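Sugar ABC transporter substrate-binding protein (Treponema pallidum subsp. pallidum, PDB 5U2P) probably binds a ligand, perhaps a sugar, in the periplasm and delivers it to an ABC transporter, although its true ligand is not established. Local coordinates at residues 140-145 against 288-293; 181-186 against 264-269; 38-43 against 67-72; 132-137 against 339-344. One frame throughout, in Å; residues are numbered along the deposited sequence.

The chain has two lobes, as in other periplasmic binding proteins, each built round a mixed sheet. Interaction 3 (38-43 with 67-72) comes first along the chain, at an edge of the five-stranded sheet. Interactions 1 and 2 share the other sheet, where strands 138-145 and 263-267 are neighbours. Their centres are about 11 Å apart. In interaction 4, segment 132-137 runs from one sheet to the other and is met by loop 339-344. Its centre is about 17 Å from that of interaction 3 and 23 Å from those of interactions 1 and 2, which its long loop encloses. It lies on a connection between lobes that probably close over a ligand; the others sit within single lobes.

Interaction 1 (140-145 against 288-293); sequences NALFYN and CVLPIT. With EDO (1,2-ethanediol), chain E.
Leu142 and Cys288 form an antiparallel hydrogen-bonded pair. Leu142 N donates to Cys288 O at 2.9 Å. Cys288 N returns the bond to Leu142 O, also at 2.9 Å. The side chains of the pair leave on the same sheet face, and this is the tight part. A chi1 of -175° turns the branch of Leu142 away from its backbone N and into this packing. CD2 then meets Cys288 SG at 3.8 Å, while CD1 meets Leu290 CD1 at 3.9 Å. The two leucine side chains cross at about a right angle. The pair joins strand 138-145 to the end of strand 285-288 in the mixed sheet of one lobe of this solute-binding protein. Past Cys288 the chain leaves the sheet, and Pro291 centres an inverse gamma turn. The tyrosine side is looser. Tyr144 CE1 lies 4.1 Å from Cys288 SG, an oblique sulfur-aromatic contact. The ring also stacks on Phe149, and its hydroxyl bonds to Glu156. At the other end Asn140 has no contact with 288-293. Its amide instead grips an ethanediol, probably from the crystallisation liquor, at both ends. Asn140 OD1 accepts from ethanediol O1 at 2.7 Å, and Asn140 ND2 donates to ethanediol O2 at 2.7 Å. Ser138 and Asp377 bind the same molecule.

Interaction 2 (181-186 against 264-269); sequences ALSTTE and AMYFGS
Tyr266 lies beside Ala181 in a parallel bridge and reaches along the 181-186 segment as far as Ser183. Two backbone bonds flank it. Ala181 N donates to Met265 O at 2.8 Å, and Phe267 N donates to Ala181 O at 3.1 Å. Tyr266 CB starts 4.1 Å from Ala181 O. CG is anti to the backbone N (chi1 168°), which sends the ring on past the same carbonyl. CD1 comes closest to it, at 3.3 Å from Ala181 O, in an oblique approach. CE1 passes beside the Leu182 carbonyl carbon and the backbone N of Ser183. At the tip, Tyr266 OH and Ser183 OG share a hydrogen bond of 2.7 Å, which either hydroxyl could donate. Ser183 OG sits at the ring edge, in its plane. A water bridges the two backbones. It accepts from Ser183 N and donates to Phe267 O at 2.7 Å. Leu182 bends back with its CD2 4.0 Å from Phe267 CB. The contact joins strand 178-181 to strand 263-267, whose other neighbour is strand 138-145. Helix 251-258 packs on Ala181, Ser183 and Tyr266 through Ile254, while Leu192 of helix 191-214 touches Leu182 and Phe267.

Interaction 3 (38-43 against 67-72); sequences IREKHY and IQDDQY
Asp69 reaches across to the turn at 40-42 and takes up a backbone N-H there. Lys41 N donates to Asp69 OD2 at 2.9 Å, on the syn lone pair of the carboxylate. Glu40 N lies near the same oxygen but uses Ile67 O instead, at 2.7 Å. Ile67 N in turn donates to Ile38 O at 2.9 Å. These last two bonds flank the parallel Arg39-Ile67 bridge, which ties the ends of neighbouring strands 33-39 and 61-67. Strand 61-67 is an outer strand of the sheet, and helix 45-58 links the two, making a beta-alpha-beta unit of the alpha/beta lobe. Each strand is followed closely by a short 3-10 segment, 40-42 and 69-71. The ammonium of Lys41 is close to the aspartate but makes no salt bridge, with Lys41 NZ 4.2 Å from Asp69 OD2. Arg39 lies extended over Tyr72, its CG 3.9 Å from the ring centroid in a CH-pi contact. Its guanidinium carries Tyr72 CD1 over one face, the two planes 38° apart. Arg39 NE is buried here and has no partner in the model. Arg39 NH2 makes a weak hydrogen bond to Ser92 OG. Tyr72 OH bonds to Glu90 O, and the carboxylate of Glu90 serves both His42 ND1 and Arg39 N. On the exposed side Gln68 NE2 donates to Asp70 OD1 at 2.8 Å within its own turn.

Interaction 4 (132-137 against 339-344); sequences PLNCAV and EEHKGL
Asn134 and His341 approach from opposite directions, and the amide oxygen meets the ring at its edge. His341 NE2 donates to Asn134 OD1 at 2.9 Å with an N-H...O angle of 164°. The oxygen lies in the imidazole plane, but the amide is turned 32° from the ring. A chi1 of -170° carries the His341 ring out to the amide, where NE2 meets that oxygen. Asn134 ND2 faces the backbone of the other segment and donates twice. It bonds to Leu344 O at 2.9 Å and to Lys342 O at 3.1 Å. Three bonds thus grip the amide and fix which end is oxygen and which nitrogen. Gly343 sits between these two acceptors, its carbonyl carbon close to Asn134 ND2. Leu344 lies alongside Cys135, with its CB 3.8 Å from SG. A water bridges the same flank, donating to Ala136 O and accepting from Leu344 N, both at 2.7 Å. The His341 ring is itself held by a stack on Phe337 and an edge-to-face contact with Phe338. Segment 132-137 links strand 131-132 of one sheet to strand 138-145 of the other, a crossing segment between the lobes. Backbone bonds tie Leu133 to Gln307 and Val137 to Ser303. Segment 339-344 follows helix 331-337 and lies against this crossing.

Interaction 1 (140-145 against 288-293)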
loop_
_atom_site.group_PDB
_atom_site.type_symbol
_atom_site.label_atom_id
_atom_site.label_comp_id
_atom_site.label_asym_id
_atom_site.label_seq_id
_atom_site.Cartn_x
_atom_site.Cartn_y
_atom_site.Cartn_z
ATOM N N ASN A 140 1.070 -6.145 0.936
ATOM C CA ASN A 140 1.222 -7.355 0.120
ATOM C C ASN A 140 2.005 -8.421 0.846
ATOM O O ASN A 140 3.097 -8.167 1.362
ATOM C CB ASN A 140 1.935 -7.031 -1.204
ATOM C CG ASN A 140 1.127 -6.088 -2.090
ATOM O OD1 ASN A 140 -0.095 -6.158 -2.155
ATOM N ND2 ASN A 140 1.821 -5.174 -2.754
ATOM N N ALA A 141 1.460 -9.629 0.876
ATOM C CA ALA A 141 2.169 -10.743 1.466
ATOM C C ALA A 141 1.729 -12.071 0.841
ATOM O O ALA A 141 0.733 -12.138 0.115
ATOM C CB ALA A 141 1.937 -10.746 2.988
ATOM N N LEU A 142 2.476 -13.119 1.158
ATOM C CA LEU A 142 2.128 -14.494 0.820
ATOM C C LEU A 142 1.288 -15.062 1.939
ATOM O O LEU A 142 1.777 -15.292 3.045
ATOM C CB LEU A 142 3.393 -15.321 0.618
ATOM C CG LEU A 142 3.181 -16.759 0.139
ATOM C CD1 LEU A 142 2.575 -16.803 -1.261
ATOM C CD2 LEU A 142 4.518 -17.505 0.177
ATOM N N PHE A 143 0.015 -15.263 1.650
ATOM C CA PHE A 143 -0.912 -15.852 2.596
ATOM C C PHE A 143 -1.081 -17.327 2.274
ATOM O O PHE A 143 -1.182 -17.710 1.106
ATOM C CB PHE A 143 -2.230 -15.112 2.545
ATOM C CG PHE A 143 -2.109 -13.678 2.943
ATOM C CD1 PHE A 143 -2.069 -13.328 4.279
ATOM C CD2 PHE A 143 -1.977 -12.683 1.998
ATOM C CE1 PHE A 143 -1.940 -12.014 4.666
ATOM C CE2 PHE A 143 -1.857 -11.369 2.370
ATOM C CZ PHE A 143 -1.828 -11.030 3.715
ATOM N N TYR A 144 -1.062 -18.162 3.301
ATOM C CA TYR A 144 -1.159 -19.589 3.080
ATOM C C TYR A 144 -2.028 -20.287 4.108
ATOM O O TYR A 144 -2.262 -19.786 5.223
ATOM C CB TYR A 144 0.224 -20.223 3.053
ATOM C CG TYR A 144 1.016 -20.137 4.335
ATOM C CD1 TYR A 144 1.817 -19.036 4.601
ATOM C CD2 TYR A 144 0.983 -21.170 5.273
ATOM C CE1 TYR A 144 2.562 -18.951 5.769
ATOM C CE2 TYR A 144 1.733 -21.095 6.440
ATOM C CZ TYR A 144 2.515 -19.984 6.680
ATOM O OH TYR A 144 3.261 -19.877 7.824
ATOM N N ASN A 145 -2.543 -21.424 3.672
ATOM C CA ASN A 145 -3.408 -22.274 4.480
ATOM C C ASN A 145 -2.557 -23.218 5.329
ATOM O O ASN A 145 -2.061 -24.234 4.831
ATOM C CB ASN A 145 -4.367 -23.065 3.584
ATOM C CG ASN A 145 -5.386 -23.855 4.382
ATOM O OD1 ASN A 145 -5.116 -24.265 5.509
ATOM N ND2 ASN A 145 -6.572 -24.055 3.811
ATOM N N CYS A 288 3.542 -14.602 5.228
ATOM C CA CYS A 288 4.983 -14.404 5.236
ATOM C C CYS A 288 5.425 -13.615 4.022
ATOM O O CYS A 288 4.638 -13.341 3.112
ATOM C CB CYS A 288 5.700 -15.753 5.269
ATOM S SG CYS A 288 5.370 -16.773 3.816
ATOM N N VAL A 289 6.696 -13.235 4.026
ATOM C CA VAL A 289 7.303 -12.560 2.893
ATOM C C VAL A 289 7.290 -13.456 1.675
ATOM O O VAL A 289 7.518 -14.660 1.786
ATOM C CB VAL A 289 8.744 -12.146 3.222
ATOM C CG1 VAL A 289 9.542 -11.828 1.960
ATOM C CG2 VAL A 289 8.712 -10.959 4.161
ATOM N N LEU A 290 7.023 -12.881 0.506
ATOM C CA LEU A 290 7.146 -13.653 -0.731
ATOM C C LEU A 290 8.603 -13.664 -1.177
ATOM O O LEU A 290 9.121 -12.629 -1.611
ATOM C CB LEU A 290 6.265 -13.076 -1.836
ATOM C CG LEU A 290 6.329 -13.817 -3.180
ATOM C CD1 LEU A 290 5.486 -15.094 -3.186
ATOM C CD2 LEU A 290 5.892 -12.885 -4.262
ATOM N N PRO A 291 9.280 -14.829 -1.079
ATOM C CA PRO A 291 10.715 -14.799 -1.399
ATOM C C PRO A 291 10.993 -14.846 -2.902
ATOM O O PRO A 291 11.344 -15.901 -3.439
ATOM C CB PRO A 291 11.245 -16.049 -0.700
ATOM C CG PRO A 291 10.098 -17.010 -0.754
ATOM C CD PRO A 291 8.844 -16.172 -0.646
ATOM N N ILE A 292 10.852 -13.697 -3.556
ATOM C CA ILE A 292 10.894 -13.608 -5.014
ATOM C C ILE A 292 12.076 -12.764 -5.467
ATOM O O ILE A 292 12.322 -12.622 -6.665
ATOM C CB ILE A 292 9.575 -13.011 -5.570
ATOM C CG1 ILE A 292 9.458 -13.252 -7.079
ATOM C CG2 ILE A 292 9.458 -11.533 -5.209
ATOM C CD1 ILE A 292 8.101 -12.901 -7.646
ATOM N N THR A 293 12.789 -12.192 -4.500
ATOM C CA THR A 293 14.040 -11.482 -4.768
ATOM C C THR A 293 15.080 -11.863 -3.726
ATOM O O THR A 293 14.733 -12.352 -2.652
ATOM C CB THR A 293 13.865 -9.947 -4.751
ATOM O OG1 THR A 293 13.597 -9.497 -3.413
ATOM C CG2 THR A 293 12.728 -9.522 -5.665
HETATM C C1 EDO E . -1.470 -2.602 -3.264
HETATM O O1 EDO E . -1.318 -3.734 -2.409
HETATM C C2 EDO E . -0.324 -2.450 -4.251
HETATM O O2 EDO E . 0.431 -3.637 -4.489
#

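Interaction 2 (181-186 against 264-269)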
loop_
_atom_site.group_PDB
_atom_site.type_symbol
_atom_site.label_atom_id
_atom_site.label_comp_id
_atom_site.label_asym_id
_atom_site.label_seq_id
_atom_site.Cartn_x
_atom_site.Cartn_y
_atom_site.Cartn_z
ATOM N N ALA A 181 -2.079 -18.849 -6.092
ATOM C CA ALA A 181 -3.159 -18.082 -6.666
ATOM C C ALA A 181 -2.911 -16.569 -6.628
ATOM O O ALA A 181 -2.310 -16.020 -5.677
ATOM C CB ALA A 181 -4.461 -18.416 -5.936
ATOM N N LEU A 182 -3.388 -15.918 -7.683
ATOM C CA LEU A 182 -3.317 -14.467 -7.881
ATOM C C LEU A 182 -4.683 -13.973 -8.299
ATOM O O LEU A 182 -5.422 -14.690 -8.980
ATOM C CB LEU A 182 -2.280 -14.110 -8.956
ATOM C CG LEU A 182 -0.871 -14.657 -8.748
ATOM C CD1 LEU A 182 -0.013 -14.357 -9.959
ATOM C CD2 LEU A 182 -0.213 -14.067 -7.490
ATOM N N SER A 183 -5.023 -12.757 -7.894
ATOM C CA SER A 183 -6.289 -12.150 -8.259
ATOM C C SER A 183 -6.101 -10.943 -9.163
ATOM O O SER A 183 -5.069 -10.256 -9.142
ATOM C CB SER A 183 -7.070 -11.759 -6.996
ATOM O OG SER A 183 -6.383 -10.818 -6.225
ATOM N N THR A 184 -7.125 -10.669 -9.957
ATOM C CA THR A 184 -7.038 -9.624 -10.960
ATOM C C THR A 184 -7.005 -8.244 -10.324
ATOM O O THR A 184 -7.614 -8.026 -9.279
ATOM C CB THR A 184 -8.225 -9.705 -11.943
ATOM O OG1 THR A 184 -7.978 -8.849 -13.062
ATOM C CG2 THR A 184 -9.518 -9.297 -11.282
ATOM N N THR A 185 -6.289 -7.321 -10.965
ATOM C CA THR A 185 -6.269 -5.931 -10.559
ATOM C C THR A 185 -6.608 -5.037 -11.745
ATOM O O THR A 185 -6.669 -5.504 -12.884
ATOM C CB THR A 185 -4.894 -5.487 -10.037
ATOM O OG1 THR A 185 -4.011 -5.368 -11.158
ATOM C CG2 THR A 185 -4.319 -6.491 -9.025
ATOM N N GLU A 186 -6.788 -3.756 -11.445
ATOM C CA GLU A 186 -7.004 -2.710 -12.441
ATOM C C GLU A 186 -5.711 -1.933 -12.756
ATOM O O GLU A 186 -5.762 -0.785 -13.222
ATOM C CB GLU A 186 -8.073 -1.740 -11.937
ATOM C CG GLU A 186 -9.456 -2.355 -11.765
ATOM C CD GLU A 186 -10.194 -2.493 -13.076
ATOM O OE1 GLU A 186 -9.842 -3.395 -13.867
ATOM O OE2 GLU A 186 -11.123 -1.690 -13.320
ATOM N N ALA A 264 -3.517 -23.346 -1.917
ATOM C CA ALA A 264 -2.517 -23.468 -0.860
ATOM C C ALA A 264 -1.992 -22.112 -0.442
ATOM O O ALA A 264 -1.866 -21.825 0.755
ATOM C CB ALA A 264 -1.368 -24.348 -1.321
ATOM N N MET A 265 -1.690 -21.293 -1.441
ATOM C CA MET A 265 -1.050 -19.998 -1.260
ATOM C C MET A 265 -1.722 -18.940 -2.133
ATOM O O MET A 265 -2.096 -19.211 -3.266
ATOM C CB MET A 265 0.433 -20.074 -1.622
ATOM C CG MET A 265 1.261 -20.939 -0.714
ATOM S SD MET A 265 2.986 -20.973 -1.210
ATOM C CE MET A 265 2.874 -21.897 -2.737
ATOM N N TYR A 266 -1.845 -17.735 -1.587
ATOM C CA TYR A 266 -2.340 -16.582 -2.321
ATOM C C TYR A 266 -1.369 -15.438 -2.094
ATOM O O TYR A 266 -1.014 -15.169 -0.960
ATOM C CB TYR A 266 -3.756 -16.195 -1.857
ATOM C CG TYR A 266 -4.163 -14.840 -2.392
ATOM C CD1 TYR A 266 -4.570 -14.687 -3.713
ATOM C CD2 TYR A 266 -4.065 -13.708 -1.605
ATOM C CE1 TYR A 266 -4.936 -13.429 -4.205
ATOM C CE2 TYR A 266 -4.402 -12.469 -2.090
ATOM C CZ TYR A 266 -4.832 -12.337 -3.388
ATOM O OH TYR A 266 -5.153 -11.080 -3.826
ATOM N N PHE A 267 -0.888 -14.791 -3.160
ATOM C CA PHE A 267 -0.091 -13.589 -3.002
ATOM C C PHE A 267 -0.897 -12.362 -3.395
ATOM O O PHE A 267 -1.445 -12.282 -4.493
ATOM C CB PHE A 267 1.198 -13.593 -3.830
ATOM C CG PHE A 267 2.020 -12.370 -3.580
ATOM C CD1 PHE A 267 2.781 -12.275 -2.432
ATOM C CD2 PHE A 267 1.949 -11.264 -4.426
ATOM C CE1 PHE A 267 3.490 -11.123 -2.145
ATOM C CE2 PHE A 267 2.658 -10.131 -4.147
ATOM C CZ PHE A 267 3.432 -10.056 -3.010
ATOM N N GLY A 268 -0.957 -11.402 -2.485
ATOM C CA GLY A 268 -1.674 -10.182 -2.731
ATOM C C GLY A 268 -1.949 -9.397 -1.479
ATOM O O GLY A 268 -1.262 -9.530 -0.457
ATOM N N SER A 269 -2.978 -8.568 -1.576
ATOM C CA SER A 269 -3.338 -7.636 -0.526
ATOM C C SER A 269 -3.848 -8.314 0.732
ATOM O O SER A 269 -4.667 -9.233 0.652
ATOM C CB SER A 269 -4.417 -6.689 -1.023
ATOM O OG SER A 269 -4.847 -5.879 0.043
HETATM O O HOH W 1 -2.844 -11.343 -6.609
#

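Interaction 3 (38-43 against 67-72)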
loop_
_atom_site.group_PDB
_atom_site.type_symbol
_atom_site.label_atom_id
_atom_site.label_comp_id
_atom_site.label_asym_id
_atom_site.label_seq_id
_atom_site.Cartn_x
_atom_site.Cartn_y
_atom_site.Cartn_z
ATOM N N ILE A 38 -12.010 19.168 4.499
ATOM C CA ILE A 38 -11.973 17.708 4.403
ATOM C C ILE A 38 -12.934 17.187 3.334
ATOM O O ILE A 38 -13.877 17.874 2.945
ATOM C CB ILE A 38 -12.331 17.069 5.756
ATOM C CG1 ILE A 38 -12.022 15.567 5.744
ATOM C CG2 ILE A 38 -13.797 17.346 6.104
ATOM C CD1 ILE A 38 -12.327 14.869 7.038
ATOM N N ARG A 39 -12.677 15.977 2.845
ATOM C CA ARG A 39 -13.579 15.318 1.907
ATOM C C ARG A 39 -14.848 14.897 2.627
ATOM O O ARG A 39 -14.803 14.388 3.745
ATOM C CB ARG A 39 -12.917 14.090 1.266
ATOM C CG ARG A 39 -11.857 14.400 0.208
ATOM C CD ARG A 39 -11.271 13.117 -0.368
ATOM N NE ARG A 39 -9.975 13.321 -1.019
ATOM C CZ ARG A 39 -9.768 13.345 -2.336
ATOM N NH1 ARG A 39 -10.768 13.182 -3.196
ATOM N NH2 ARG A 39 -8.539 13.533 -2.798
ATOM N N GLU A 40 -15.977 15.120 1.970
ATOM C CA GLU A 40 -17.283 14.771 2.510
ATOM C C GLU A 40 -17.304 13.348 3.074
ATOM O O GLU A 40 -17.613 13.145 4.247
ATOM C CB GLU A 40 -18.339 14.930 1.412
ATOM C CG GLU A 40 -19.765 14.631 1.833
ATOM C CD GLU A 40 -20.746 14.804 0.687
ATOM O OE1 GLU A 40 -20.323 14.678 -0.483
ATOM O OE2 GLU A 40 -21.935 15.070 0.955
ATOM N N LYS A 41 -16.929 12.370 2.252
ATOM C CA LYS A 41 -17.028 10.963 2.654
ATOM C C LYS A 41 -15.949 10.560 3.647
ATOM O O LYS A 41 -15.978 9.457 4.177
ATOM C CB LYS A 41 -16.953 10.042 1.433
ATOM C CG LYS A 41 -18.126 10.170 0.468
ATOM C CD LYS A 41 -18.044 9.127 -0.643
ATOM C CE LYS A 41 -19.284 9.138 -1.523
ATOM N NZ LYS A 41 -19.371 10.384 -2.330
ATOM N N HIS A 42 -14.998 11.448 3.901
ATOM C CA HIS A 42 -13.930 11.153 4.849
ATOM C C HIS A 42 -14.171 11.837 6.193
ATOM O O HIS A 42 -13.405 11.640 7.137
ATOM C CB HIS A 42 -12.575 11.572 4.270
ATOM C CG HIS A 42 -12.112 10.703 3.141
ATOM N ND1 HIS A 42 -11.009 11.002 2.372
ATOM C CD2 HIS A 42 -12.611 9.544 2.648
ATOM C CE1 HIS A 42 -10.842 10.062 1.458
ATOM N NE2 HIS A 42 -11.801 9.165 1.603
ATOM N N TYR A 43 -15.223 12.652 6.274
ATOM C CA TYR A 43 -15.572 13.330 7.526
ATOM C C TYR A 43 -16.365 12.376 8.395
ATOM O O TYR A 43 -17.571 12.534 8.590
ATOM C CB TYR A 43 -16.361 14.612 7.256
ATOM C CG TYR A 43 -16.616 15.464 8.484
ATOM C CD1 TYR A 43 -15.654 15.598 9.482
ATOM C CD2 TYR A 43 -17.811 16.160 8.632
ATOM C CE1 TYR A 43 -15.884 16.388 10.600
ATOM C CE2 TYR A 43 -18.049 16.951 9.741
ATOM C CZ TYR A 43 -17.084 17.064 10.722
ATOM O OH TYR A 43 -17.328 17.849 11.829
ATOM N N ILE A 67 -16.064 19.030 1.378
ATOM C CA ILE A 67 -16.194 19.138 -0.061
ATOM C C ILE A 67 -16.546 17.772 -0.640
ATOM O O ILE A 67 -15.978 16.754 -0.232
ATOM C CB ILE A 67 -14.903 19.651 -0.706
ATOM C CG1 ILE A 67 -14.433 20.956 -0.040
ATOM C CG2 ILE A 67 -15.095 19.835 -2.196
ATOM C CD1 ILE A 67 -15.374 22.152 -0.219
ATOM N N GLN A 68 -17.492 17.771 -1.575
ATOM C CA GLN A 68 -17.865 16.573 -2.323
ATOM C C GLN A 68 -16.606 15.956 -2.917
ATOM O O GLN A 68 -15.805 16.651 -3.540
ATOM C CB GLN A 68 -18.872 16.923 -3.416
ATOM C CG GLN A 68 -19.557 15.740 -4.065
ATOM C CD GLN A 68 -20.642 16.173 -5.035
ATOM O OE1 GLN A 68 -21.589 16.864 -4.655
ATOM N NE2 GLN A 68 -20.502 15.780 -6.298
ATOM N N ASP A 69 -16.438 14.653 -2.717
ATOM C CA ASP A 69 -15.154 13.990 -2.930
ATOM C C ASP A 69 -14.579 14.187 -4.321
ATOM O O ASP A 69 -13.392 14.497 -4.466
ATOM C CB ASP A 69 -15.289 12.498 -2.647
ATOM C CG ASP A 69 -15.455 12.207 -1.173
ATOM O OD1 ASP A 69 -14.678 11.391 -0.633
ATOM O OD2 ASP A 69 -16.362 12.801 -0.555
ATOM N N ASP A 70 -15.410 14.024 -5.344
ATOM C CA ASP A 70 -14.934 14.150 -6.716
ATOM C C ASP A 70 -14.451 15.577 -7.018
ATOM O O ASP A 70 -13.751 15.803 -8.004
ATOM C CB ASP A 70 -16.032 13.727 -7.700
ATOM C CG ASP A 70 -17.225 14.657 -7.683
ATOM O OD1 ASP A 70 -18.038 14.556 -6.743
ATOM O OD2 ASP A 70 -17.356 15.479 -8.615
ATOM N N GLN A 71 -14.795 16.522 -6.146
ATOM C CA GLN A 71 -14.469 17.930 -6.345
ATOM C C GLN A 71 -13.306 18.378 -5.468
ATOM O O GLN A 71 -12.748 19.459 -5.679
ATOM C CB GLN A 71 -15.690 18.804 -6.041
ATOM C CG GLN A 71 -16.942 18.441 -6.820
ATOM C CD GLN A 71 -17.101 19.259 -8.080
ATOM O OE1 GLN A 71 -16.143 19.478 -8.819
ATOM N NE2 GLN A 71 -18.319 19.726 -8.328
ATOM N N TYR A 72 -12.948 17.559 -4.483
ATOM C CA TYR A 72 -12.045 18.011 -3.430
ATOM C C TYR A 72 -10.673 18.458 -3.958
ATOM O O TYR A 72 -10.194 19.517 -3.567
ATOM C CB TYR A 72 -11.856 16.928 -2.358
ATOM C CG TYR A 72 -10.966 17.414 -1.240
ATOM C CD1 TYR A 72 -9.615 17.107 -1.217
ATOM C CD2 TYR A 72 -11.478 18.208 -0.227
ATOM C CE1 TYR A 72 -8.796 17.570 -0.206
ATOM C CE2 TYR A 72 -10.670 18.674 0.797
ATOM C CZ TYR A 72 -9.332 18.366 0.800
ATOM O OH TYR A 72 -8.539 18.853 1.820
#

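Interaction 4 (132-137 against 339-344)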
loop_
_atom_site.group_PDB
_atom_site.type_symbol
_atom_site.label_atom_id
_atom_site.label_comp_id
_atom_site.label_asym_id
_atom_site.label_seq_id
_atom_site.Cartn_x
_atom_site.Cartn_y
_atom_site.Cartn_z
ATOM N N PRO A 132 -0.860 11.250 9.143
ATOM C CA PRO A 132 -1.637 10.231 8.439
ATOM C C PRO A 132 -2.700 9.600 9.305
ATOM O O PRO A 132 -2.498 9.497 10.511
ATOM C CB PRO A 132 -0.587 9.196 8.065
ATOM C CG PRO A 132 0.406 9.307 9.130
ATOM C CD PRO A 132 0.451 10.725 9.561
ATOM N N LEU A 133 -3.807 9.196 8.687
ATOM C CA LEU A 133 -4.894 8.521 9.396
ATOM C C LEU A 133 -4.745 6.999 9.443
ATOM O O LEU A 133 -5.453 6.327 10.206
ATOM C CB LEU A 133 -6.220 8.883 8.739
ATOM C CG LEU A 133 -6.490 10.380 8.641
ATOM C CD1 LEU A 133 -7.862 10.623 8.029
ATOM C CD2 LEU A 133 -6.354 11.071 9.994
ATOM N N ASN A 134 -3.832 6.466 8.630
ATOM C CA ASN A 134 -3.489 5.039 8.579
ATOM C C ASN A 134 -2.023 4.905 8.174
ATOM O O ASN A 134 -1.508 5.800 7.498
ATOM C CB ASN A 134 -4.354 4.280 7.554
ATOM C CG ASN A 134 -5.847 4.350 7.859
ATOM O OD1 ASN A 134 -6.566 5.204 7.348
ATOM N ND2 ASN A 134 -6.321 3.410 8.676
ATOM N N CYS A 135 -1.353 3.797 8.507
ATOM C CA CYS A 135 0.020 3.625 8.054
ATOM C C CYS A 135 0.074 3.162 6.599
ATOM O O CYS A 135 1.024 3.472 5.866
ATOM C CB CYS A 135 0.797 2.646 8.950
ATOM S SG CYS A 135 0.240 0.879 8.913
ATOM N N ALA A 136 -0.975 2.466 6.170
ATOM C CA ALA A 136 -1.019 1.852 4.852
ATOM C C ALA A 136 -2.438 1.461 4.537
ATOM O O ALA A 136 -3.223 1.197 5.452
ATOM C CB ALA A 136 -0.101 0.642 4.791
ATOM N N VAL A 137 -2.770 1.447 3.250
ATOM C CA VAL A 137 -4.069 0.971 2.772
ATOM C C VAL A 137 -4.090 -0.556 2.659
ATOM O O VAL A 137 -5.075 -1.230 3.007
ATOM C CB VAL A 137 -4.419 1.578 1.392
ATOM C CG1 VAL A 137 -5.696 0.950 0.837
ATOM C CG2 VAL A 137 -4.584 3.082 1.514
ATOM N N GLU A 339 -11.588 3.420 17.491
ATOM C CA GLU A 339 -12.812 2.718 17.888
ATOM C C GLU A 339 -13.852 2.844 16.768
ATOM O O GLU A 339 -14.813 2.083 16.716
ATOM C CB GLU A 339 -13.352 3.269 19.206
ATOM C CG GLU A 339 -12.501 2.867 20.401
ATOM C CD GLU A 339 -12.995 3.466 21.700
ATOM O OE1 GLU A 339 -14.047 4.137 21.679
ATOM O OE2 GLU A 339 -12.331 3.265 22.740
ATOM N N GLU A 340 -13.625 3.798 15.865
ATOM C CA GLU A 340 -14.499 4.050 14.725
ATOM C C GLU A 340 -13.792 3.894 13.382
ATOM O O GLU A 340 -14.337 3.346 12.431
ATOM C CB GLU A 340 -15.070 5.462 14.824
ATOM C CG GLU A 340 -15.783 5.739 16.127
ATOM C CD GLU A 340 -16.769 6.880 16.008
ATOM O OE1 GLU A 340 -16.435 8.000 16.450
ATOM O OE2 GLU A 340 -17.874 6.653 15.471
ATOM N N HIS A 341 -12.573 4.403 13.295
ATOM C CA HIS A 341 -11.872 4.429 12.024
ATOM C C HIS A 341 -11.351 3.046 11.674
ATOM O O HIS A 341 -10.748 2.376 12.513
ATOM C CB HIS A 341 -10.726 5.443 12.086
ATOM C CG HIS A 341 -10.095 5.723 10.757
ATOM N ND1 HIS A 341 -10.758 6.376 9.743
ATOM C CD2 HIS A 341 -8.862 5.433 10.278
ATOM C CE1 HIS A 341 -9.965 6.472 8.690
ATOM N NE2 HIS A 341 -8.807 5.910 8.990
ATOM N N LYS A 342 -11.594 2.627 10.433
ATOM C CA LYS A 342 -11.179 1.330 9.936
ATOM C C LYS A 342 -9.769 1.381 9.365
ATOM O O LYS A 342 -9.270 2.453 8.965
ATOM C CB LYS A 342 -12.153 0.844 8.858
ATOM C CG LYS A 342 -13.610 0.869 9.292
ATOM C CD LYS A 342 -14.527 0.432 8.152
ATOM C CE LYS A 342 -15.991 0.347 8.594
ATOM N NZ LYS A 342 -16.906 -0.022 7.468
ATOM N N GLY A 343 -9.132 0.221 9.326
ATOM C CA GLY A 343 -7.851 0.087 8.661
ATOM C C GLY A 343 -6.722 -0.043 9.654
ATOM O O GLY A 343 -6.939 -0.107 10.870
ATOM N N LEU A 344 -5.510 -0.118 9.121
ATOM C CA LEU A 344 -4.323 -0.282 9.931
ATOM C C LEU A 344 -4.010 1.026 10.666
ATOM O O LEU A 344 -4.213 2.114 10.122
ATOM C CB LEU A 344 -3.144 -0.731 9.051
ATOM C CG LEU A 344 -3.292 -2.145 8.459
ATOM C CD1 LEU A 344 -2.210 -2.387 7.412
ATOM C CD2 LEU A 344 -3.229 -3.204 9.541
HETATM O O HOH W 2 -9.277 3.517 6.042
HETATM O O HOH W 3 -5.682 0.655 6.519
#